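Local coordinates for protein salicylaldehyde dehydrogenase NahF (Pseudomonas putida, PDB 4JZ6) that probably oxidises salicylaldehyde to salicylate with NAD+ as electron acceptor, a step in the breakdown of naphthalene, at residues Leu265-Gly270 against Gly472-Arg477; Leu274-Asp279 against Leu307-Lys312; Gln297-Met302 against Glu396-Ile401. One frame throughout, in Å; residues are numbered along the deposited sequence.

Contact 1: residues Leu265-Gly270 against Gly472-Arg477; sequences LLELGG and GRFDGR. With EDO (1,2-ethanediol), chain K.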
loop_
_atom_site.group_PDB
_atom_site.type_symbol
_atom_site.label_atom_id
_atom_site.label_comp_id
_atom_site.label_asym_id
_atom_site.label_seq_id
_atom_site.Cartn_x
_atom_site.Cartn_y
_atom_site.Cartn_z
ATOM N N LEU A 265 6.014 2.090 1.892
ATOM C CA LEU A 265 6.674 0.935 1.309
ATOM C C LEU A 265 7.546 0.354 2.417
ATOM O O LEU A 265 8.530 0.972 2.831
ATOM C CB LEU A 265 7.520 1.346 0.108
ATOM C CG LEU A 265 7.875 0.278 -0.924
ATOM C CD1 LEU A 265 8.494 0.943 -2.141
ATOM C CD2 LEU A 265 8.815 -0.776 -0.363
ATOM N N LEU A 266 7.166 -0.825 2.901
ATOM C CA LEU A 266 7.831 -1.449 4.043
ATOM C C LEU A 266 8.656 -2.660 3.630
ATOM O O LEU A 266 8.122 -3.648 3.117
ATOM C CB LEU A 266 6.803 -1.854 5.104
ATOM C CG LEU A 266 6.631 -0.894 6.284
ATOM C CD1 LEU A 266 7.048 0.539 5.926
ATOM C CD2 LEU A 266 5.206 -0.945 6.816
ATOM N N GLU A 267 9.960 -2.572 3.869
ATOM C CA GLU A 267 10.893 -3.610 3.468
ATOM C C GLU A 267 11.584 -4.115 4.729
ATOM O O GLU A 267 12.625 -3.595 5.131
ATOM C CB GLU A 267 11.913 -3.033 2.487
ATOM C CG GLU A 267 12.486 -4.041 1.519
ATOM C CD GLU A 267 11.619 -4.227 0.291
ATOM O OE1 GLU A 267 11.518 -5.370 -0.195
ATOM O OE2 GLU A 267 11.054 -3.228 -0.200
ATOM N N LEU A 268 10.994 -5.127 5.355
ATOM C CA LEU A 268 11.347 -5.481 6.725
ATOM C C LEU A 268 12.065 -6.816 6.850
ATOM O O LEU A 268 12.678 -7.292 5.898
ATOM C CB LEU A 268 10.095 -5.471 7.602
ATOM C CG LEU A 268 9.245 -4.219 7.385
ATOM C CD1 LEU A 268 7.998 -4.257 8.235
ATOM C CD2 LEU A 268 10.059 -2.967 7.684
ATOM N N GLY A 269 11.982 -7.408 8.037
ATOM C CA GLY A 269 12.780 -8.572 8.374
ATOM C C GLY A 269 12.470 -9.827 7.579
ATOM O O GLY A 269 11.448 -9.912 6.882
ATOM N N GLY A 270 13.365 -10.807 7.693
ATOM C CA GLY A 270 13.188 -12.091 7.044
ATOM C C GLY A 270 13.715 -13.237 7.884
ATOM O O GLY A 270 14.485 -13.035 8.823
ATOM N N GLY A 472 4.555 -3.584 -0.282
ATOM C CA GLY A 472 5.143 -2.682 -1.251
ATOM C C GLY A 472 6.317 -3.357 -1.924
ATOM O O GLY A 472 6.630 -4.508 -1.617
ATOM N N ARG A 473 6.984 -2.651 -2.829
ATOM C CA ARG A 473 8.016 -3.298 -3.625
ATOM C C ARG A 473 9.023 -2.329 -4.265
ATOM O O ARG A 473 8.640 -1.330 -4.875
ATOM C CB ARG A 473 7.351 -4.164 -4.702
ATOM C CG ARG A 473 7.991 -5.528 -4.890
ATOM C CD ARG A 473 7.063 -6.664 -4.467
ATOM N NE ARG A 473 6.884 -6.738 -3.021
ATOM C CZ ARG A 473 6.314 -7.757 -2.380
ATOM N NH1 ARG A 473 6.192 -7.724 -1.060
ATOM N NH2 ARG A 473 5.871 -8.811 -3.050
ATOM N N PHE A 474 10.311 -2.631 -4.111
ATOM C CA PHE A 474 11.350 -1.962 -4.892
ATOM C C PHE A 474 11.667 -2.819 -6.120
ATOM O O PHE A 474 11.265 -3.986 -6.183
ATOM C CB PHE A 474 12.624 -1.755 -4.065
ATOM C CG PHE A 474 12.598 -0.541 -3.180
ATOM C CD1 PHE A 474 12.594 0.734 -3.724
ATOM C CD2 PHE A 474 12.615 -0.675 -1.797
ATOM C CE1 PHE A 474 12.590 1.859 -2.903
ATOM C CE2 PHE A 474 12.607 0.440 -0.976
ATOM C CZ PHE A 474 12.594 1.712 -1.531
ATOM N N ASP A 475 12.371 -2.234 -7.091
ATOM C CA ASP A 475 12.793 -2.926 -8.323
ATOM C C ASP A 475 11.640 -3.403 -9.212
ATOM O O ASP A 475 10.476 -3.394 -8.803
ATOM C CB ASP A 475 13.734 -4.089 -8.010
ATOM C CG ASP A 475 14.970 -3.645 -7.282
ATOM O OD1 ASP A 475 15.553 -2.619 -7.693
ATOM O OD2 ASP A 475 15.353 -4.311 -6.294
ATOM N N GLY A 476 11.973 -3.815 -10.434
ATOM C CA GLY A 476 10.972 -4.283 -11.380
ATOM C C GLY A 476 9.999 -3.195 -11.799
ATOM O O GLY A 476 10.174 -2.027 -11.456
ATOM N N ARG A 477 8.969 -3.564 -12.544
ATOM C CA ARG A 477 7.969 -2.587 -12.936
ATOM C C ARG A 477 7.111 -2.181 -11.737
ATOM O O ARG A 477 6.548 -1.086 -11.709
ATOM C CB ARG A 477 7.090 -3.133 -14.056
ATOM C CG ARG A 477 7.816 -3.439 -15.357
ATOM C CD ARG A 477 6.834 -4.065 -16.352
ATOM N NE ARG A 477 7.410 -4.320 -17.672
ATOM C CZ ARG A 477 6.797 -5.023 -18.621
ATOM N NH1 ARG A 477 5.596 -5.545 -18.385
ATOM N NH2 ARG A 477 7.379 -5.214 -19.800
HETATM C C1 EDO K . 3.057 -5.936 -2.946
HETATM O O1 EDO K . 2.676 -5.574 -1.607
HETATM C C2 EDO K . 3.004 -4.713 -3.859
HETATM O O2 EDO K . 3.039 -5.104 -5.240
HETATM O O HOH W 1 8.234 -5.702 0.789
#
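Leu-265 sets its CD1 methyl over the face of the Phe-474 ring. CD1 stands 4.1 Å from the ring centroid and only 6° off its normal, a CH-pi contact over the centre of the face. With CG anti to the backbone N (chi1 -158°), both leucine methyls reach across to the loop, and CD2 packs 4.0 Å from CE2 of Phe-474 while also touching the Arg-473 backbone. Glu-267, the predicted active-site residue, meets the same ring obliquely: its OE2 comes to 3.4 Å from CD2 of Phe-474, with carboxylate and ring planes 37° apart. Gly-472 passes so close to Leu-265 that a CB there would run into CG. A water lies 3.1 Å from both Leu-266 O and Gly-472 O. Arg-473 starts away from the strand, then bends back so that NE gives a 2.6 Å hydrogen bond to Gly-472 O from above the carbonyl plane; an ethanediol carbon covers one guanidinium face. An alanine here would probably leave Gly-472 O with the water but without the NE bond, and Gly-465 O without its weak partner NH1. Strand 264-267 runs between strands 240-244 and 470-471; Arg-174 and Tyr-178 of helix 170-181 pack on Phe-474, with Val-479 of helix 479-482 also against it, and Leu-261 of the second subunit packs on Leu-266.

Contact 2: residues Leu274-Asp279 against Leu307-Lys312; sequences LIVLDD and LVVDEK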
loop_
_atom_site.group_PDB
_atom_site.type_symbol
_atom_site.label_atom_id
_atom_site.label_comp_id
_atom_site.label_asym_id
_atom_site.label_seq_id
_atom_site.Cartn_x
_atom_site.Cartn_y
_atom_site.Cartn_z
ATOM N N LEU A 274 16.134 -22.176 3.100
ATOM C CA LEU A 274 16.496 -22.995 1.955
ATOM C C LEU A 274 15.861 -24.367 2.148
ATOM O O LEU A 274 16.204 -25.099 3.085
ATOM C CB LEU A 274 18.013 -23.113 1.818
ATOM C CG LEU A 274 18.536 -23.605 0.464
ATOM C CD1 LEU A 274 18.286 -22.551 -0.599
ATOM C CD2 LEU A 274 20.008 -23.965 0.518
ATOM N N ILE A 275 14.912 -24.705 1.279
ATOM C CA ILE A 275 14.257 -26.007 1.352
ATOM C C ILE A 275 15.032 -27.056 0.554
ATOM O O ILE A 275 15.158 -26.964 -0.674
ATOM C CB ILE A 275 12.813 -25.946 0.835
ATOM C CG1 ILE A 275 12.014 -24.888 1.604
ATOM C CG2 ILE A 275 12.161 -27.312 0.950
ATOM C CD1 ILE A 275 10.599 -24.705 1.118
ATOM N N VAL A 276 15.553 -28.050 1.266
ATOM C CA VAL A 276 16.313 -29.127 0.650
ATOM C C VAL A 276 15.492 -30.406 0.706
ATOM O O VAL A 276 15.434 -31.058 1.741
ATOM C CB VAL A 276 17.652 -29.335 1.378
ATOM C CG1 VAL A 276 18.519 -30.321 0.636
ATOM C CG2 VAL A 276 18.372 -28.012 1.532
ATOM N N LEU A 277 14.848 -30.749 -0.407
ATOM C CA LEU A 277 13.969 -31.920 -0.465
ATOM C C LEU A 277 14.806 -33.187 -0.512
ATOM O O LEU A 277 16.026 -33.113 -0.632
ATOM C CB LEU A 277 13.030 -31.847 -1.675
ATOM C CG LEU A 277 12.210 -30.558 -1.823
ATOM C CD1 LEU A 277 11.588 -30.464 -3.193
ATOM C CD2 LEU A 277 11.142 -30.456 -0.756
ATOM N N ASP A 278 14.163 -34.350 -0.421
ATOM C CA ASP A 278 14.907 -35.616 -0.398
ATOM C C ASP A 278 15.552 -35.880 -1.758
ATOM O O ASP A 278 16.376 -36.780 -1.926
ATOM C CB ASP A 278 14.028 -36.790 0.079
ATOM C CG ASP A 278 12.891 -37.131 -0.884
ATOM O OD1 ASP A 278 13.147 -37.399 -2.078
ATOM O OD2 ASP A 278 11.725 -37.160 -0.433
ATOM N N ASP A 279 15.177 -35.033 -2.704
ATOM C CA ASP A 279 15.472 -35.174 -4.112
ATOM C C ASP A 279 16.691 -34.355 -4.527
ATOM O O ASP A 279 17.180 -34.478 -5.644
ATOM C CB ASP A 279 14.267 -34.628 -4.868
ATOM C CG ASP A 279 14.162 -35.169 -6.247
ATOM O OD1 ASP A 279 14.828 -36.177 -6.541
ATOM O OD2 ASP A 279 13.401 -34.598 -7.038
ATOM N N LEU A 307 17.580 -23.801 7.201
ATOM C CA LEU A 307 17.790 -24.866 6.242
ATOM C C LEU A 307 16.776 -25.958 6.562
ATOM O O LEU A 307 17.018 -26.786 7.448
ATOM C CB LEU A 307 19.208 -25.433 6.363
ATOM C CG LEU A 307 20.442 -24.647 5.890
ATOM C CD1 LEU A 307 20.287 -24.227 4.439
ATOM C CD2 LEU A 307 20.737 -23.437 6.769
ATOM N N VAL A 308 15.629 -25.958 5.880
ATOM C CA VAL A 308 14.663 -27.042 6.096
ATOM C C VAL A 308 14.983 -28.237 5.186
ATOM O O VAL A 308 14.857 -28.173 3.963
ATOM C CB VAL A 308 13.156 -26.581 6.061
ATOM C CG1 VAL A 308 12.984 -25.279 6.819
ATOM C CG2 VAL A 308 12.645 -26.417 4.666
ATOM N N VAL A 309 15.457 -29.314 5.805
ATOM C CA VAL A 309 15.969 -30.455 5.057
ATOM C C VAL A 309 15.202 -31.737 5.368
ATOM O O VAL A 309 14.784 -31.968 6.503
ATOM C CB VAL A 309 17.473 -30.675 5.334
ATOM C CG1 VAL A 309 18.272 -29.462 4.914
ATOM C CG2 VAL A 309 17.698 -30.940 6.797
ATOM N N ASP A 310 15.008 -32.568 4.352
ATOM C CA ASP A 310 14.320 -33.830 4.554
ATOM C C ASP A 310 15.207 -34.762 5.374
ATOM O O ASP A 310 16.413 -34.852 5.138
ATOM C CB ASP A 310 13.954 -34.469 3.218
ATOM C CG ASP A 310 12.858 -35.498 3.351
ATOM O OD1 ASP A 310 13.171 -36.678 3.600
ATOM O OD2 ASP A 310 11.674 -35.125 3.214
ATOM N N GLU A 311 14.603 -35.443 6.343
ATOM C CA GLU A 311 15.336 -36.329 7.237
ATOM C C GLU A 311 16.163 -37.366 6.490
ATOM O O GLU A 311 17.262 -37.704 6.924
ATOM C CB GLU A 311 14.378 -37.037 8.201
ATOM C CG GLU A 311 14.210 -36.350 9.547
ATOM C CD GLU A 311 15.431 -36.479 10.444
ATOM O OE1 GLU A 311 15.492 -35.751 11.459
ATOM O OE2 GLU A 311 16.322 -37.308 10.148
ATOM N N LYS A 312 15.640 -37.861 5.368
ATOM C CA LYS A 312 16.320 -38.904 4.595
ATOM C C LYS A 312 17.699 -38.446 4.135
ATOM O O LYS A 312 18.567 -39.255 3.814
ATOM C CB LYS A 312 15.496 -39.304 3.366
ATOM C CG LYS A 312 14.107 -39.847 3.659
ATOM C CD LYS A 312 13.478 -40.416 2.394
ATOM C CE LYS A 312 11.958 -40.382 2.458
ATOM N NZ LYS A 312 11.432 -38.986 2.569
HETATM O O HOH W 2 11.379 -33.726 0.575
#
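Leu-274 to Val-276 and Leu-307 to Val-309 pair as the two neighbouring parallel strands of a beta-alpha-beta unit, 4.7 Å apart at closest approach and 8° from exactly parallel. Val-276 N donates to Val-308 O at 2.8 Å, and Asp-310 N to Val-276 O at 3.0 Å; the bond from Val-308 N to Leu-274 O is weak. On one face of the sheet Ile-275 and Val-308 lie side by side, CG1 of Ile-275 to CG2 of Val-308 at 3.5 Å. On the other, Val-276 lies alongside Val-309, its CB on CG1 of Val-309, and Leu-274 and Leu-307 cross at a slant, CB of Leu-274 on CD1 of Leu-307. Helix 282-294 makes the connection between the strands, which lie in the middle of the seven-stranded sheet; Phe-317 of helix 311-327 packs on Val-276 and Val-309, and Phe-321 on Leu-307. At the C-terminal ends of the strands the chemistry turns ionic. Asp-310, at the N-cap of that helix, takes Lys-312 N on OD1 at 3.3 Å, a capping bond, and Lys-312 NZ on the same oxygen at 3.1 Å from the opposite face of the carboxylate. The lysine chain, bent at its last torsion (chi4 62°), brings NZ to 3.5 Å from Asp-278 OD2 in a second salt bridge, which probably eases the approach of the two aspartates, whose carboxylates stand almost perpendicular. Asp-278 has Arg-435 as a further partner through OD1, and Asp-310 OD2 accepts from Gly-409 N and from a water that Asp-278 N donates to.

Contact 3: residues Gln297-Met302 against Glu396-Ile401; sequences QGQICM and ETFGPI. With NK (salicylaldehyde), chain B.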
loop_
_atom_site.group_PDB
_atom_site.type_symbol
_atom_site.label_atom_id
_atom_site.label_comp_id
_atom_site.label_asym_id
_atom_site.label_seq_id
_atom_site.Cartn_x
_atom_site.Cartn_y
_atom_site.Cartn_z
ATOM N N GLN A 297 28.431 -11.943 6.560
ATOM C CA GLN A 297 28.201 -12.393 7.928
ATOM C C GLN A 297 26.727 -12.586 8.258
ATOM O O GLN A 297 26.316 -12.319 9.383
ATOM C CB GLN A 297 28.778 -11.385 8.924
ATOM C CG GLN A 297 30.216 -11.036 8.677
ATOM C CD GLN A 297 30.405 -9.739 7.912
ATOM O OE1 GLN A 297 31.014 -9.727 6.846
ATOM N NE2 GLN A 297 29.897 -8.640 8.460
ATOM N N GLY A 298 25.932 -13.023 7.287
ATOM C CA GLY A 298 24.511 -13.219 7.513
ATOM C C GLY A 298 23.790 -11.959 7.972
ATOM O O GLY A 298 22.767 -12.021 8.661
ATOM N N GLN A 299 24.331 -10.807 7.595
ATOM C CA GLN A 299 23.717 -9.539 7.945
ATOM C C GLN A 299 22.874 -9.000 6.792
ATOM O O GLN A 299 22.736 -7.790 6.615
ATOM C CB GLN A 299 24.779 -8.526 8.361
ATOM C CG GLN A 299 25.412 -8.842 9.690
ATOM C CD GLN A 299 26.378 -7.764 10.142
ATOM O OE1 GLN A 299 26.344 -7.322 11.294
ATOM N NE2 GLN A 299 27.254 -7.339 9.236
ATOM N N ILE A 300 22.315 -9.908 6.003
ATOM C CA ILE A 300 21.419 -9.525 4.923
ATOM C C ILE A 300 20.020 -9.925 5.355
ATOM O O ILE A 300 19.851 -10.982 5.955
ATOM C CB ILE A 300 21.798 -10.242 3.612
ATOM C CG1 ILE A 300 23.319 -10.221 3.424
ATOM C CG2 ILE A 300 21.090 -9.608 2.426
ATOM C CD1 ILE A 300 23.802 -10.917 2.173
ATOM N N CYS A 301 19.018 -9.092 5.073
ATOM C CA CYS A 301 17.652 -9.403 5.516
ATOM C C CYS A 301 17.162 -10.693 4.864
ATOM O O CYS A 301 16.298 -11.378 5.410
ATOM C CB CYS A 301 16.674 -8.250 5.245
ATOM S SG CYS A 301 16.972 -6.730 6.195
ATOM N N MET A 302 17.737 -11.024 3.707
ATOM C CA MET A 302 17.404 -12.267 3.016
ATOM C C MET A 302 18.446 -13.374 3.198
ATOM O O MET A 302 18.400 -14.382 2.486
ATOM C CB MET A 302 17.165 -12.021 1.523
ATOM C CG MET A 302 18.285 -11.277 0.800
ATOM S SD MET A 302 18.045 -11.252 -0.995
ATOM C CE MET A 302 19.225 -9.985 -1.478
ATOM N N GLU A 396 14.487 -13.644 13.698
ATOM C CA GLU A 396 15.594 -13.251 12.835
ATOM C C GLU A 396 16.858 -13.018 13.651
ATOM O O GLU A 396 16.818 -12.377 14.699
ATOM C CB GLU A 396 15.238 -11.989 12.041
ATOM C CG GLU A 396 16.244 -11.635 10.964
ATOM C CD GLU A 396 15.819 -10.442 10.131
ATOM O OE1 GLU A 396 16.143 -10.414 8.924
ATOM O OE2 GLU A 396 15.162 -9.528 10.682
ATOM N N THR A 397 17.977 -13.544 13.168
ATOM C CA THR A 397 19.255 -13.389 13.847
ATOM C C THR A 397 20.280 -12.806 12.883
ATOM O O THR A 397 20.778 -13.498 12.001
ATOM C CB THR A 397 19.774 -14.742 14.371
ATOM O OG1 THR A 397 20.160 -15.571 13.267
ATOM C CG2 THR A 397 18.697 -15.455 15.185
ATOM N N PHE A 398 20.593 -11.528 13.045
ATOM C CA PHE A 398 21.494 -10.849 12.122
ATOM C C PHE A 398 22.945 -11.191 12.412
ATOM O O PHE A 398 23.635 -10.452 13.116
ATOM C CB PHE A 398 21.281 -9.333 12.189
ATOM C CG PHE A 398 20.790 -8.740 10.902
ATOM C CD1 PHE A 398 19.676 -9.270 10.260
ATOM C CD2 PHE A 398 21.438 -7.655 10.330
ATOM C CE1 PHE A 398 19.223 -8.729 9.070
ATOM C CE2 PHE A 398 20.986 -7.107 9.138
ATOM C CZ PHE A 398 19.877 -7.645 8.506
ATOM N N GLY A 399 23.407 -12.310 11.867
ATOM C CA GLY A 399 24.758 -12.767 12.136
ATOM C C GLY A 399 25.163 -14.004 11.360
ATOM O O GLY A 399 24.337 -14.610 10.674
ATOM N N PRO A 400 26.453 -14.373 11.456
ATOM C CA PRO A 400 27.019 -15.570 10.824
ATOM C C PRO A 400 26.586 -16.842 11.557
ATOM O O PRO A 400 27.416 -17.661 11.966
ATOM C CB PRO A 400 28.526 -15.359 10.976
ATOM C CG PRO A 400 28.659 -14.551 12.225
ATOM C CD PRO A 400 27.468 -13.620 12.217
ATOM N N ILE A 401 25.277 -16.986 11.729
ATOM C CA ILE A 401 24.694 -18.167 12.343
ATOM C C ILE A 401 23.457 -18.544 11.536
ATOM O O ILE A 401 22.812 -17.676 10.945
ATOM C CB ILE A 401 24.331 -17.917 13.827
ATOM C CG1 ILE A 401 23.812 -19.197 14.485
ATOM C CG2 ILE A 401 23.326 -16.790 13.957
ATOM C CD1 ILE A 401 23.472 -19.046 15.957
HETATM O OAH NK B . 18.398 -7.825 2.854
HETATM C CAD NK B . 18.918 -6.756 2.603
HETATM C CAA NK B . 19.238 -6.513 1.180
HETATM C CAC NK B . 18.288 -6.695 0.177
HETATM C CAG NK B . 18.643 -6.456 -1.147
HETATM C CAI NK B . 19.927 -6.058 -1.469
HETATM C CAE NK B . 20.872 -5.885 -0.475
HETATM C CAB NK B . 20.529 -6.115 0.857
HETATM O OAF NK B . 21.431 -5.956 1.881
HETATM O O HOH W 3 21.568 -14.361 9.142
HETATM O O HOH W 4 24.210 -7.685 13.610
#
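Cys-301, which lines the salicylaldehyde pocket, is backed by Phe-398 where the loop 297-302 runs roughly antiparallel to 396-401. The Phe-398 ring slides under the backbone of the first loop: Gln-299 CA sits 4.0 Å from the ring centroid, over one face and offset toward the rim, in a CH-pi contact. CE2 of Phe-398 is only 3.1 Å from Gln-299 O, an oxygen that accepts a hydrogen bond from Asn-166 ND2. At the ring edge lies Cys-301 SG, 3.8 Å from CZ of Phe-398, a sulfur-aromatic contact; SG is anti to the carbonyl carbon (chi1 -66°), which sets it beside the ring, while CB is nearer the aldehyde oxygen. Glu-396, extended from CG outward, sets OE1 at the ring edge in its plane, and that oxygen accepts from Gly-270 N. Gln-299 crosses the ring at about a right angle, and its OE1 shares a water with Phe-398 O. Farther along, Gly-298 faces Gly-399 so closely that a CB on it would clash with Gly-399 O, while CB of Gln-297 lies 4.2 Å from CD of Pro-400. A second water stands 2.7 Å from Gly-298 O and within hydrogen-bonding distance of Thr-397 O. Toward the ligand, Cys-301 N lies 2.6 Å from the aldehyde oxygen OAH, though the bond is bent and weak, and Met-302 N makes a second weak bond to it at 3.4 Å. Cys-301 N beside that oxygen, with Asn-166 nearby, is consistent with the family's oxyanion hole; the Glu-Thr-Phe-Gly-Pro run of 396-400 backs the cysteine loop, as in other aldehyde dehydrogenases.

In the fold
All three contacts are largely buried, but only contact 2, some 28 Å from the chain's centre, is a strand pair, with a charged rim at one end. Contact 1 sets the next-to-last strand of the six-stranded sheet against the loop that follows its edge strand, through ring and methyl packing; contact 3 joins two loops around glycines, waters and the ligand. Contacts 1 and 3 touch, Gly-269 CA lying 3.5 Å from Glu-396 OE2. The side chains of Glu-267 and Cys-301 are about 7 Å apart. Contact 3 has no touch with contact 2, yet its two loops lead toward strands 306-310 and 401-407, neighbours in the seven-stranded sheet that also holds contact 2.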